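Local structure of uncharacterized protein (Paraburkholderia phytofirmans, 5T11) at residues D19-V24 against N45-G50; S41-T46 against K151-L156; Y90-A95 against V125-T130; P109-T114 against T146-K151. The protein is a periplasmic PelC lipoprotein that forms a dodecamer and probably guides export of Pel polysaccharide across the outer membrane. The protein carries 1 engineered substitution. All coordinates share one frame; numbering follows the deposited sequence.

Interaction 1 (D19-V24 against N45-G50); sequences DKVAVV and NTLRAG
A single branch of Leu-47, the methyl CD1, makes the apolar contact with two valines on one face of the strand. It lies 3.8 Å from CG1 of Val-21 and 4.2 Å from CG2 of Val-23. The first pair of side chains meets roughly at right angles, the second more slantwise. Leu-47 already points its CB at the strand; with CG anti to the carbonyl carbon (chi1 -69°) and the chain extended beyond it, CD1 is the atom that reaches the valines. Leu-92 and Leu-156 also pack on Leu-47, and Ile-52 on Val-21. The contact lies within a beta-alpha-beta crossover: strand 21-28, helix 35-49 across the sheet, then strand 55-57 parallel to the first. Polar interactions mark the edges of the contact: Arg-48 NH2 donates to Val-55 O, tying the end of the helix to the next strand, backbone bonds join Val-21 to Asp-54 and Arg-56, and Asp-19 and Lys-20 form salt bridges to Arg-89 and Asp-54 where the strand begins. On another side of the helix, Asn-45 ND2 donates to Thr-130 OG1 of a neighbouring subunit.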
loop_
_atom_site.group_PDB
_atom_site.type_symbol
_atom_site.label_atom_id
_atom_site.label_comp_id
_atom_site.label_asym_id
_atom_site.label_seq_id
_atom_site.Cartn_x
_atom_site.Cartn_y
_atom_site.Cartn_z
ATOM N N ASP B 19 -14.008 -15.887 -53.184
ATOM C CA ASP B 19 -14.484 -16.693 -52.064
ATOM C C ASP B 19 -14.823 -15.770 -50.901
ATOM O O ASP B 19 -13.937 -15.093 -50.370
ATOM C CB ASP B 19 -13.425 -17.705 -51.631
ATOM C CG ASP B 19 -13.271 -18.859 -52.605
ATOM O OD1 ASP B 19 -14.235 -19.169 -53.335
ATOM O OD2 ASP B 19 -12.174 -19.469 -52.620
ATOM N N LYS B 20 -16.092 -15.747 -50.493
ATOM C CA LYS B 20 -16.517 -14.908 -49.376
ATOM C C LYS B 20 -16.139 -15.583 -48.062
ATOM O O LYS B 20 -16.507 -16.735 -47.818
ATOM C CB LYS B 20 -18.018 -14.642 -49.445
ATOM C CG LYS B 20 -18.456 -14.136 -50.812
ATOM C CD LYS B 20 -19.818 -13.462 -50.801
ATOM C CE LYS B 20 -20.041 -12.716 -52.113
ATOM N NZ LYS B 20 -18.852 -11.885 -52.487
ATOM N N VAL B 21 -15.400 -14.869 -47.224
ATOM C CA VAL B 21 -14.924 -15.372 -45.940
ATOM C C VAL B 21 -15.502 -14.504 -44.832
ATOM O O VAL B 21 -15.385 -13.274 -44.874
ATOM C CB VAL B 21 -13.387 -15.371 -45.867
ATOM C CG1 VAL B 21 -12.907 -15.830 -44.486
ATOM C CG2 VAL B 21 -12.804 -16.221 -46.979
ATOM N N ALA B 22 -16.114 -15.142 -43.842
ATOM C CA ALA B 22 -16.543 -14.465 -42.627
ATOM C C ALA B 22 -15.542 -14.759 -41.518
ATOM O O ALA B 22 -15.155 -15.916 -41.324
ATOM C CB ALA B 22 -17.944 -14.914 -42.208
ATOM N N VAL B 23 -15.110 -13.713 -40.815
ATOM C CA VAL B 23 -14.275 -13.863 -39.621
ATOM C C VAL B 23 -15.204 -13.883 -38.415
ATOM O O VAL B 23 -15.992 -12.951 -38.211
ATOM C CB VAL B 23 -13.236 -12.739 -39.504
ATOM C CG1 VAL B 23 -12.481 -12.840 -38.168
ATOM C CG2 VAL B 23 -12.281 -12.772 -40.699
ATOM N N VAL B 24 -15.134 -14.959 -37.639
ATOM C CA VAL B 24 -16.086 -15.236 -36.572
ATOM C C VAL B 24 -15.321 -15.407 -35.263
ATOM O O VAL B 24 -14.352 -16.173 -35.205
ATOM C CB VAL B 24 -16.914 -16.494 -36.891
ATOM C CG1 VAL B 24 -17.456 -17.130 -35.630
ATOM C CG2 VAL B 24 -18.036 -16.159 -37.852
ATOM N N ASN B 45 -8.174 -7.723 -42.183
ATOM C CA ASN B 45 -7.389 -6.908 -43.107
ATOM C C ASN B 45 -6.299 -7.734 -43.791
ATOM O O ASN B 45 -6.010 -7.522 -44.974
ATOM C CB ASN B 45 -6.789 -5.700 -42.388
ATOM C CG ASN B 45 -7.724 -4.484 -42.399
ATOM O OD1 ASN B 45 -8.922 -4.601 -42.689
ATOM N ND2 ASN B 45 -7.173 -3.307 -42.094
ATOM N N THR B 46 -5.709 -8.695 -43.076
ATOM C CA THR B 46 -4.668 -9.531 -43.666
ATOM C C THR B 46 -5.220 -10.366 -44.819
ATOM O O THR B 46 -4.661 -10.370 -45.924
ATOM C CB THR B 46 -4.048 -10.433 -42.588
ATOM O OG1 THR B 46 -3.487 -9.628 -41.537
ATOM C CG2 THR B 46 -2.949 -11.319 -43.181
ATOM N N LEU B 47 -6.335 -11.066 -44.581
ATOM C CA LEU B 47 -7.008 -11.801 -45.650
ATOM C C LEU B 47 -7.307 -10.904 -46.843
ATOM O O LEU B 47 -7.201 -11.339 -47.998
ATOM C CB LEU B 47 -8.309 -12.418 -45.137
ATOM C CG LEU B 47 -8.238 -13.565 -44.132
ATOM C CD1 LEU B 47 -9.664 -13.982 -43.751
ATOM C CD2 LEU B 47 -7.443 -14.748 -44.688
ATOM N N ARG B 48 -7.702 -9.651 -46.584
ATOM C CA ARG B 48 -7.955 -8.713 -47.675
ATOM C C ARG B 48 -6.661 -8.308 -48.363
ATOM O O ARG B 48 -6.610 -8.224 -49.595
ATOM C CB ARG B 48 -8.671 -7.465 -47.165
ATOM C CG ARG B 48 -10.138 -7.640 -46.911
ATOM C CD ARG B 48 -10.762 -6.286 -46.603
ATOM N NE ARG B 48 -12.024 -6.434 -45.898
ATOM C CZ ARG B 48 -12.190 -6.198 -44.607
ATOM N NH1 ARG B 48 -11.170 -5.770 -43.874
ATOM N NH2 ARG B 48 -13.390 -6.368 -44.061
ATOM N N ALA B 49 -5.619 -8.022 -47.577
ATOM C CA ALA B 49 -4.306 -7.747 -48.148
ATOM C C ALA B 49 -3.837 -8.895 -49.032
ATOM O O ALA B 49 -3.150 -8.666 -50.030
ATOM C CB ALA B 49 -3.293 -7.483 -47.033
ATOM N N GLY B 50 -4.225 -10.125 -48.698
ATOM C CA GLY B 50 -3.880 -11.320 -49.435
ATOM C C GLY B 50 -4.665 -11.567 -50.702
ATOM O O GLY B 50 -4.444 -12.588 -51.357
#

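Interaction 2 (S41-T46 against K151-L156); sequences SIAANT and KVLSPL
The carbonyl O of Ile-42 is gripped twice by Thr-46, whose methyl group faces Leu-153 across the contact. Thr-46 OG1 donates to Ile-42 O at 2.8 Å, approaching from above the carbonyl plane, while Thr-46 N gives Ile-42 O the usual helical bond at 2.9 Å. Having OG1 folded back over the helix in this way fixes the rotation of the side chain: chi1 of -59° sets CG2 anti to the backbone N, where it lies 4.2 Å from Leu-153 CB. Leu-153 is stretched out, with chi2 of -176°, and its CD1 comes to rest on Ala-43, 3.8 Å from Ala-43 CB and 4.0 Å from Ala-43 CA. The small alanine thus lets the leucine approach close to the helix backbone. On the other segment, Lys-151 O is also held twice, by Ser-154 N and by Ser-154 OG; the hydroxyl bond is 2.9 Å long and lies in the carbonyl plane, holding the turn from Lys-151 to Ser-154. Helices 35-49 and 141-152 lie side by side on one face of the sheet, with Ala-43 and Leu-153 both resting on Leu-92 of strand 90-99 and Phe-115 of strand 109-119.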
loop_
_atom_site.group_PDB
_atom_site.type_symbol
_atom_site.label_atom_id
_atom_site.label_comp_id
_atom_site.label_asym_id
_atom_site.label_seq_id
_atom_site.Cartn_x
_atom_site.Cartn_y
_atom_site.Cartn_z
ATOM N N SER B 41 -9.835 -8.081 -36.269
ATOM C CA SER B 41 -9.632 -6.939 -37.158
ATOM C C SER B 41 -8.350 -7.086 -37.961
ATOM O O SER B 41 -8.336 -6.863 -39.179
ATOM C CB SER B 41 -9.598 -5.635 -36.355
ATOM O OG SER B 41 -10.856 -5.393 -35.767
ATOM N N ILE B 42 -7.249 -7.425 -37.288
ATOM C CA ILE B 42 -5.996 -7.625 -38.009
ATOM C C ILE B 42 -6.153 -8.758 -39.013
ATOM O O ILE B 42 -5.721 -8.647 -40.168
ATOM C CB ILE B 42 -4.836 -7.886 -37.025
ATOM C CG1 ILE B 42 -4.563 -6.650 -36.177
ATOM C CG2 ILE B 42 -3.556 -8.277 -37.795
ATOM C CD1 ILE B 42 -3.768 -6.951 -34.861
ATOM N N ALA B 43 -6.824 -9.845 -38.609
ATOM C CA ALA B 43 -6.946 -11.000 -39.497
ATOM C C ALA B 43 -7.789 -10.663 -40.717
ATOM O O ALA B 43 -7.446 -11.058 -41.842
ATOM C CB ALA B 43 -7.543 -12.200 -38.757
ATOM N N ALA B 44 -8.890 -9.927 -40.516
ATOM C CA ALA B 44 -9.731 -9.529 -41.640
ATOM C C ALA B 44 -8.937 -8.717 -42.656
ATOM O O ALA B 44 -9.003 -8.983 -43.867
ATOM C CB ALA B 44 -10.947 -8.737 -41.150
ATOM N N ASN B 45 -8.174 -7.723 -42.183
ATOM C CA ASN B 45 -7.389 -6.908 -43.107
ATOM C C ASN B 45 -6.299 -7.734 -43.791
ATOM O O ASN B 45 -6.010 -7.522 -44.974
ATOM C CB ASN B 45 -6.789 -5.700 -42.388
ATOM C CG ASN B 45 -7.724 -4.484 -42.399
ATOM O OD1 ASN B 45 -8.922 -4.601 -42.689
ATOM N ND2 ASN B 45 -7.173 -3.307 -42.094
ATOM N N THR B 46 -5.709 -8.695 -43.076
ATOM C CA THR B 46 -4.668 -9.531 -43.666
ATOM C C THR B 46 -5.220 -10.366 -44.819
ATOM O O THR B 46 -4.661 -10.370 -45.924
ATOM C CB THR B 46 -4.048 -10.433 -42.588
ATOM O OG1 THR B 46 -3.487 -9.628 -41.537
ATOM C CG2 THR B 46 -2.949 -11.319 -43.181
ATOM N N LYS B 151 2.008 -13.598 -41.279
ATOM C CA LYS B 151 2.750 -14.822 -41.587
ATOM C C LYS B 151 1.840 -16.047 -41.488
ATOM O O LYS B 151 1.777 -16.872 -42.412
ATOM C CB LYS B 151 3.954 -14.938 -40.634
ATOM C CG LYS B 151 4.893 -16.112 -40.877
ATOM C CD LYS B 151 5.624 -15.966 -42.210
ATOM C CE LYS B 151 6.668 -17.061 -42.430
ATOM N NZ LYS B 151 7.110 -17.086 -43.851
ATOM N N VAL B 152 1.097 -16.159 -40.378
ATOM C CA VAL B 152 0.270 -17.337 -40.119
ATOM C C VAL B 152 -0.788 -17.517 -41.208
ATOM O O VAL B 152 -1.070 -18.643 -41.638
ATOM C CB VAL B 152 -0.374 -17.230 -38.723
ATOM C CG1 VAL B 152 -1.488 -18.258 -38.567
ATOM C CG2 VAL B 152 0.682 -17.398 -37.617
ATOM N N LEU B 153 -1.403 -16.425 -41.651
ATOM C CA LEU B 153 -2.481 -16.484 -42.635
ATOM C C LEU B 153 -1.985 -16.401 -44.074
ATOM O O LEU B 153 -2.806 -16.370 -45.004
ATOM C CB LEU B 153 -3.497 -15.363 -42.375
ATOM C CG LEU B 153 -4.225 -15.394 -41.021
ATOM C CD1 LEU B 153 -5.283 -14.283 -40.943
ATOM C CD2 LEU B 153 -4.858 -16.765 -40.749
ATOM N N SER B 154 -0.669 -16.377 -44.286
ATOM C CA SER B 154 -0.149 -16.294 -45.648
ATOM C C SER B 154 -0.615 -17.419 -46.580
ATOM O O SER B 154 -0.756 -17.144 -47.785
ATOM C CB SER B 154 1.385 -16.233 -45.624
ATOM O OG SER B 154 1.943 -17.471 -45.230
ATOM N N PRO B 155 -0.859 -18.662 -46.134
ATOM C CA PRO B 155 -1.384 -19.664 -47.081
ATOM C C PRO B 155 -2.810 -19.386 -47.559
ATOM O O PRO B 155 -3.257 -20.044 -48.507
ATOM C CB PRO B 155 -1.310 -20.978 -46.291
ATOM C CG PRO B 155 -0.317 -20.710 -45.163
ATOM C CD PRO B 155 -0.531 -19.273 -44.826
ATOM N N LEU B 156 -3.538 -18.449 -46.951
ATOM C CA LEU B 156 -4.880 -18.111 -47.418
ATOM C C LEU B 156 -4.896 -16.969 -48.430
ATOM O O LEU B 156 -5.977 -16.478 -48.778
ATOM C CB LEU B 156 -5.783 -17.756 -46.240
ATOM C CG LEU B 156 -5.860 -18.805 -45.126
ATOM C CD1 LEU B 156 -6.877 -18.382 -44.077
ATOM C CD2 LEU B 156 -6.205 -20.172 -45.690
#

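Interaction 3 (Y90-A95 against V125-T130); sequences YVLSGA and VVWSAT
Tyr-90 and Val-126 meet across an intervening strand, the valine methyl CG2 4.1 Å from ring atom CE1 of Tyr-90. The two side chains cross at about a right angle. Tyr-90 holds its CG beside its own backbone N and away from the carbonyl carbon (chi1 -57°), which swings the ring out toward strand 125-134. Val-126 turns the touching methyl into the crowded position between backbone N and carbonyl carbon, its other methyl pointing away from the carbonyl carbon. The second pair is looser: Leu-92 CD1 lies 4.5 Å from Trp-127 CZ3, and the methyl approaches the ring obliquely. Leu-92 starts out extended, then bends at chi2 (79°), and this bend carries CD1 toward the indole although the side chain does not leave the backbone straight at it. Trp-127 also has its CG anti to the backbone N (chi1 176°), which slants the indole away from its strand, with Ala-129 N 4.3 Å above the plane of one face, toward the rim. Val-126 and Trp-127 both face Leu-117, a classic beta bulge, with Val-126 adopting helix-like backbone angles. Strand 109-119 separates strands 90-99 and 125-134, with Leu-117 against Tyr-90 and Phe-115 against Leu-92; over Trp-127 lie Pro-155 and Leu-156, which follow helix 141-152.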
loop_
_atom_site.group_PDB
_atom_site.type_symbol
_atom_site.label_atom_id
_atom_site.label_comp_id
_atom_site.label_asym_id
_atom_site.label_seq_id
_atom_site.Cartn_x
_atom_site.Cartn_y
_atom_site.Cartn_z
ATOM N N TYR B 90 -16.358 -19.658 -46.574
ATOM C CA TYR B 90 -15.547 -20.126 -45.449
ATOM C C TYR B 90 -15.709 -19.211 -44.242
ATOM O O TYR B 90 -16.038 -18.028 -44.370
ATOM C CB TYR B 90 -14.051 -20.196 -45.794
ATOM C CG TYR B 90 -13.701 -21.055 -46.981
ATOM C CD1 TYR B 90 -13.684 -22.441 -46.877
ATOM C CD2 TYR B 90 -13.376 -20.484 -48.203
ATOM C CE1 TYR B 90 -13.361 -23.233 -47.962
ATOM C CE2 TYR B 90 -13.047 -21.270 -49.294
ATOM C CZ TYR B 90 -13.043 -22.648 -49.168
ATOM O OH TYR B 90 -12.721 -23.449 -50.244
ATOM N N VAL B 91 -15.451 -19.777 -43.061
ATOM C CA VAL B 91 -15.385 -19.035 -41.807
ATOM C C VAL B 91 -13.971 -19.171 -41.252
ATOM O O VAL B 91 -13.426 -20.282 -41.196
ATOM C CB VAL B 91 -16.419 -19.537 -40.779
ATOM C CG1 VAL B 91 -16.030 -19.120 -39.378
ATOM C CG2 VAL B 91 -17.774 -18.979 -41.091
ATOM N N LEU B 92 -13.376 -18.044 -40.872
ATOM C CA LEU B 92 -12.110 -18.025 -40.155
ATOM C C LEU B 92 -12.419 -17.783 -38.685
ATOM O O LEU B 92 -13.046 -16.775 -38.339
ATOM C CB LEU B 92 -11.167 -16.946 -40.691
ATOM C CG LEU B 92 -9.809 -16.936 -39.967
ATOM C CD1 LEU B 92 -8.928 -18.055 -40.493
ATOM C CD2 LEU B 92 -9.076 -15.582 -40.030
ATOM N N SER B 93 -12.032 -18.729 -37.841
ATOM C CA SER B 93 -12.167 -18.627 -36.400
ATOM C C SER B 93 -10.803 -18.918 -35.781
ATOM O O SER B 93 -9.807 -19.107 -36.488
ATOM C CB SER B 93 -13.243 -19.585 -35.879
ATOM O OG SER B 93 -13.573 -19.282 -34.534
ATOM N N GLY B 94 -10.754 -18.965 -34.459
ATOM C CA GLY B 94 -9.508 -19.279 -33.781
ATOM C C GLY B 94 -9.543 -18.798 -32.340
ATOM O O GLY B 94 -10.613 -18.596 -31.767
ATOM N N ALA B 95 -8.345 -18.626 -31.778
ATOM C CA ALA B 95 -8.201 -18.211 -30.389
ATOM C C ALA B 95 -6.858 -17.524 -30.180
ATOM O O ALA B 95 -5.863 -17.831 -30.854
ATOM C CB ALA B 95 -8.324 -19.400 -29.430
ATOM N N VAL B 125 -13.366 -28.451 -40.841
ATOM C CA VAL B 125 -12.128 -27.675 -40.778
ATOM C C VAL B 125 -11.254 -28.094 -41.958
ATOM O O VAL B 125 -10.793 -29.238 -42.026
ATOM C CB VAL B 125 -11.395 -27.881 -39.447
ATOM C CG1 VAL B 125 -10.014 -27.225 -39.500
ATOM C CG2 VAL B 125 -12.211 -27.310 -38.294
ATOM N N VAL B 126 -11.036 -27.174 -42.903
ATOM C CA VAL B 126 -10.267 -27.487 -44.106
ATOM C C VAL B 126 -8.842 -26.961 -44.034
ATOM O O VAL B 126 -8.021 -27.302 -44.901
ATOM C CB VAL B 126 -10.966 -26.956 -45.379
ATOM C CG1 VAL B 126 -12.347 -27.615 -45.557
ATOM C CG2 VAL B 126 -11.074 -25.434 -45.351
ATOM N N TRP B 127 -8.511 -26.175 -43.015
ATOM C CA TRP B 127 -7.178 -25.614 -42.849
ATOM C C TRP B 127 -7.083 -25.075 -41.433
ATOM O O TRP B 127 -8.078 -24.595 -40.876
ATOM C CB TRP B 127 -6.915 -24.502 -43.877
ATOM C CG TRP B 127 -5.609 -23.773 -43.743
ATOM C CD1 TRP B 127 -4.454 -24.032 -44.420
ATOM C CD2 TRP B 127 -5.339 -22.638 -42.901
ATOM N NE1 TRP B 127 -3.477 -23.143 -44.045
ATOM C CE2 TRP B 127 -3.994 -22.272 -43.117
ATOM C CE3 TRP B 127 -6.105 -21.900 -41.993
ATOM C CZ2 TRP B 127 -3.390 -21.207 -42.445
ATOM C CZ3 TRP B 127 -5.504 -20.836 -41.317
ATOM C CH2 TRP B 127 -4.160 -20.501 -41.547
ATOM N N SER B 128 -5.888 -25.166 -40.854
ATOM C CA SER B 128 -5.679 -24.614 -39.522
ATOM C C SER B 128 -4.196 -24.338 -39.346
ATOM O O SER B 128 -3.354 -24.855 -40.093
ATOM C CB SER B 128 -6.193 -25.561 -38.428
ATOM O OG SER B 128 -5.568 -26.838 -38.503
ATOM N N ALA B 129 -3.885 -23.517 -38.344
ATOM C CA ALA B 129 -2.502 -23.132 -38.102
ATOM C C ALA B 129 -2.369 -22.519 -36.717
ATOM O O ALA B 129 -3.345 -22.065 -36.112
ATOM C CB ALA B 129 -1.987 -22.152 -39.162
ATOM N N THR B 130 -1.132 -22.523 -36.233
ATOM C CA THR B 130 -0.726 -21.988 -34.943
ATOM C C THR B 130 0.539 -21.167 -35.146
ATOM O O THR B 130 1.452 -21.582 -35.881
ATOM C CB THR B 130 -0.457 -23.108 -33.923
ATOM O OG1 THR B 130 -1.611 -23.960 -33.822
ATOM C CG2 THR B 130 -0.124 -22.525 -32.537
#

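Interaction 4 (P109-T114 against T146-K151); sequences PVVGVT and TSLIAK
Leu-148 presses one methyl, CD2, onto two valines of strand 109-119. The nearer is Val-111, whose CG1 lies 3.7 Å from Leu-148 CD2; the two side chains run past one another in opposite directions, and CD2 also comes within 3.8 Å of Val-111 O, tucked close against the strand backbone. Val-113 meets the same methyl tip to tip, with its CG2 4.2 Å from Leu-148 CD2. Leu-148 gets there with its CG anti to the backbone N (chi1 171°) and CD2 continuing the chain outward, anti to CA, while chi2 of 66° bends CD1 off to the side. Val-111 places CG1 anti to its own N, whereas Val-113 (chi1 -66°) has CG2 wedged between N and carbonyl carbon, so different branches of the two valines face the leucine. Ile-149 adds buried surface beside them.

Further out, Val-111 also touches Leu-141, Val-144 and Ala-145, from earlier in the same helix. Ile-149 packs on Ile-42 and Thr-46 of helix 35-49. Ser-147 OG bonds to Arg-133 NH1, and backbone hydrogen bonds pair Val-111 with Arg-133 on the adjacent strand 125-134 and Gly-112 with Glu-97 and Glu-98 on the strand's other edge.

The arrangement is the alpha/beta packing of a mixed sheet, in which the C-terminal helix 141-152 covers the antiparallel strands through aliphatic side chains.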
loop_
_atom_site.group_PDB
_atom_site.type_symbol
_atom_site.label_atom_id
_atom_site.label_comp_id
_atom_site.label_asym_id
_atom_site.label_seq_id
_atom_site.Cartn_x
_atom_site.Cartn_y
_atom_site.Cartn_z
ATOM N N PRO B 109 7.079 -7.852 -25.937
ATOM C CA PRO B 109 5.764 -8.346 -26.376
ATOM C C PRO B 109 5.817 -9.811 -26.775
ATOM O O PRO B 109 6.810 -10.296 -27.320
ATOM C CB PRO B 109 5.443 -7.465 -27.595
ATOM C CG PRO B 109 6.801 -7.053 -28.134
ATOM C CD PRO B 109 7.664 -6.885 -26.884
ATOM N N VAL B 110 4.728 -10.522 -26.496
ATOM C CA VAL B 110 4.600 -11.935 -26.833
ATOM C C VAL B 110 3.181 -12.188 -27.341
ATOM O O VAL B 110 2.207 -11.687 -26.769
ATOM C CB VAL B 110 4.931 -12.841 -25.621
ATOM C CG1 VAL B 110 6.415 -12.754 -25.255
ATOM C CG2 VAL B 110 4.114 -12.426 -24.425
ATOM N N VAL B 111 3.064 -12.976 -28.412
ATOM C CA VAL B 111 1.783 -13.256 -29.064
ATOM C C VAL B 111 1.689 -14.741 -29.394
ATOM O O VAL B 111 2.629 -15.322 -29.952
ATOM C CB VAL B 111 1.610 -12.430 -30.356
ATOM C CG1 VAL B 111 0.287 -12.780 -31.059
ATOM C CG2 VAL B 111 1.675 -10.926 -30.045
ATOM N N GLY B 112 0.552 -15.353 -29.060
ATOM C CA GLY B 112 0.246 -16.715 -29.475
ATOM C C GLY B 112 -1.180 -16.787 -30.009
ATOM O O GLY B 112 -2.094 -16.267 -29.357
ATOM N N VAL B 113 -1.382 -17.385 -31.200
ATOM C CA VAL B 113 -2.680 -17.434 -31.874
ATOM C C VAL B 113 -2.850 -18.783 -32.566
ATOM O O VAL B 113 -1.889 -19.369 -33.074
ATOM C CB VAL B 113 -2.856 -16.311 -32.922
ATOM C CG1 VAL B 113 -2.882 -14.953 -32.267
ATOM C CG2 VAL B 113 -1.753 -16.382 -33.981
ATOM N N THR B 114 -4.092 -19.268 -32.593
ATOM C CA THR B 114 -4.479 -20.427 -33.388
ATOM C C THR B 114 -5.639 -20.020 -34.294
ATOM O O THR B 114 -6.503 -19.233 -33.891
ATOM C CB THR B 114 -4.878 -21.613 -32.491
ATOM O OG1 THR B 114 -5.778 -21.153 -31.474
ATOM C CG2 THR B 114 -3.648 -22.245 -31.814
ATOM N N THR B 146 0.630 -8.044 -35.594
ATOM C CA THR B 146 0.235 -7.869 -36.986
ATOM C C THR B 146 1.172 -8.642 -37.907
ATOM O O THR B 146 0.727 -9.341 -38.826
ATOM C CB THR B 146 0.217 -6.386 -37.364
ATOM O OG1 THR B 146 1.504 -5.815 -37.088
ATOM C CG2 THR B 146 -0.870 -5.630 -36.579
ATOM N N SER B 147 2.478 -8.524 -37.666
ATOM C CA SER B 147 3.468 -9.264 -38.442
ATOM C C SER B 147 3.236 -10.773 -38.358
ATOM O O SER B 147 3.375 -11.486 -39.360
ATOM C CB SER B 147 4.869 -8.897 -37.944
ATOM O OG SER B 147 5.895 -9.435 -38.752
ATOM N N LEU B 148 2.863 -11.278 -37.172
ATOM C CA LEU B 148 2.723 -12.723 -36.991
ATOM C C LEU B 148 1.470 -13.258 -37.677
ATOM O O LEU B 148 1.504 -14.314 -38.328
ATOM C CB LEU B 148 2.686 -13.070 -35.501
ATOM C CG LEU B 148 2.337 -14.529 -35.176
ATOM C CD1 LEU B 148 3.441 -15.476 -35.668
ATOM C CD2 LEU B 148 2.075 -14.751 -33.661
ATOM N N ILE B 149 0.355 -12.557 -37.517
ATOM C CA ILE B 149 -0.882 -12.987 -38.150
ATOM C C ILE B 149 -0.737 -12.967 -39.667
ATOM O O ILE B 149 -1.222 -13.873 -40.362
ATOM C CB ILE B 149 -2.044 -12.113 -37.658
ATOM C CG1 ILE B 149 -2.373 -12.493 -36.216
ATOM C CG2 ILE B 149 -3.276 -12.278 -38.571
ATOM C CD1 ILE B 149 -3.058 -11.410 -35.421
ATOM N N ALA B 150 -0.033 -11.962 -40.204
ATOM C CA ALA B 150 0.251 -11.941 -41.639
ATOM C C ALA B 150 0.999 -13.200 -42.062
ATOM O O ALA B 150 0.663 -13.825 -43.075
ATOM C CB ALA B 150 1.049 -10.690 -42.012
ATOM N N LYS B 151 2.008 -13.598 -41.279
ATOM C CA LYS B 151 2.750 -14.822 -41.587
ATOM C C LYS B 151 1.840 -16.047 -41.488
ATOM O O LYS B 151 1.777 -16.872 -42.412
ATOM C CB LYS B 151 3.954 -14.938 -40.634
ATOM C CG LYS B 151 4.893 -16.112 -40.877
ATOM C CD LYS B 151 5.624 -15.966 -42.210
ATOM C CE LYS B 151 6.668 -17.061 -42.430
ATOM N NZ LYS B 151 7.110 -17.086 -43.851
#

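In the fold
From the N terminus, interaction 1 closes the first and shortest loop, between strand 21-28 and helix 35-49, within the beta-alpha-beta unit. Interaction 2 starts on that same helix, sharing Asn-45 and Thr-46, and closes a long loop to the end of helix 141-152. Interactions 3 and 4 both fall within this long loop and cross each other: 90-95 opens first, 109-114 follows, then 125-130 and 146-151 close them in turn. Interaction 3 spans three strands of the sheet, and interaction 4 sets the last helix on the middle one. Ile-42 against Thr-146, Thr-46 against Ala-150 and Trp-127 against Leu-153 join the contacts into one core between sheet and helix pair.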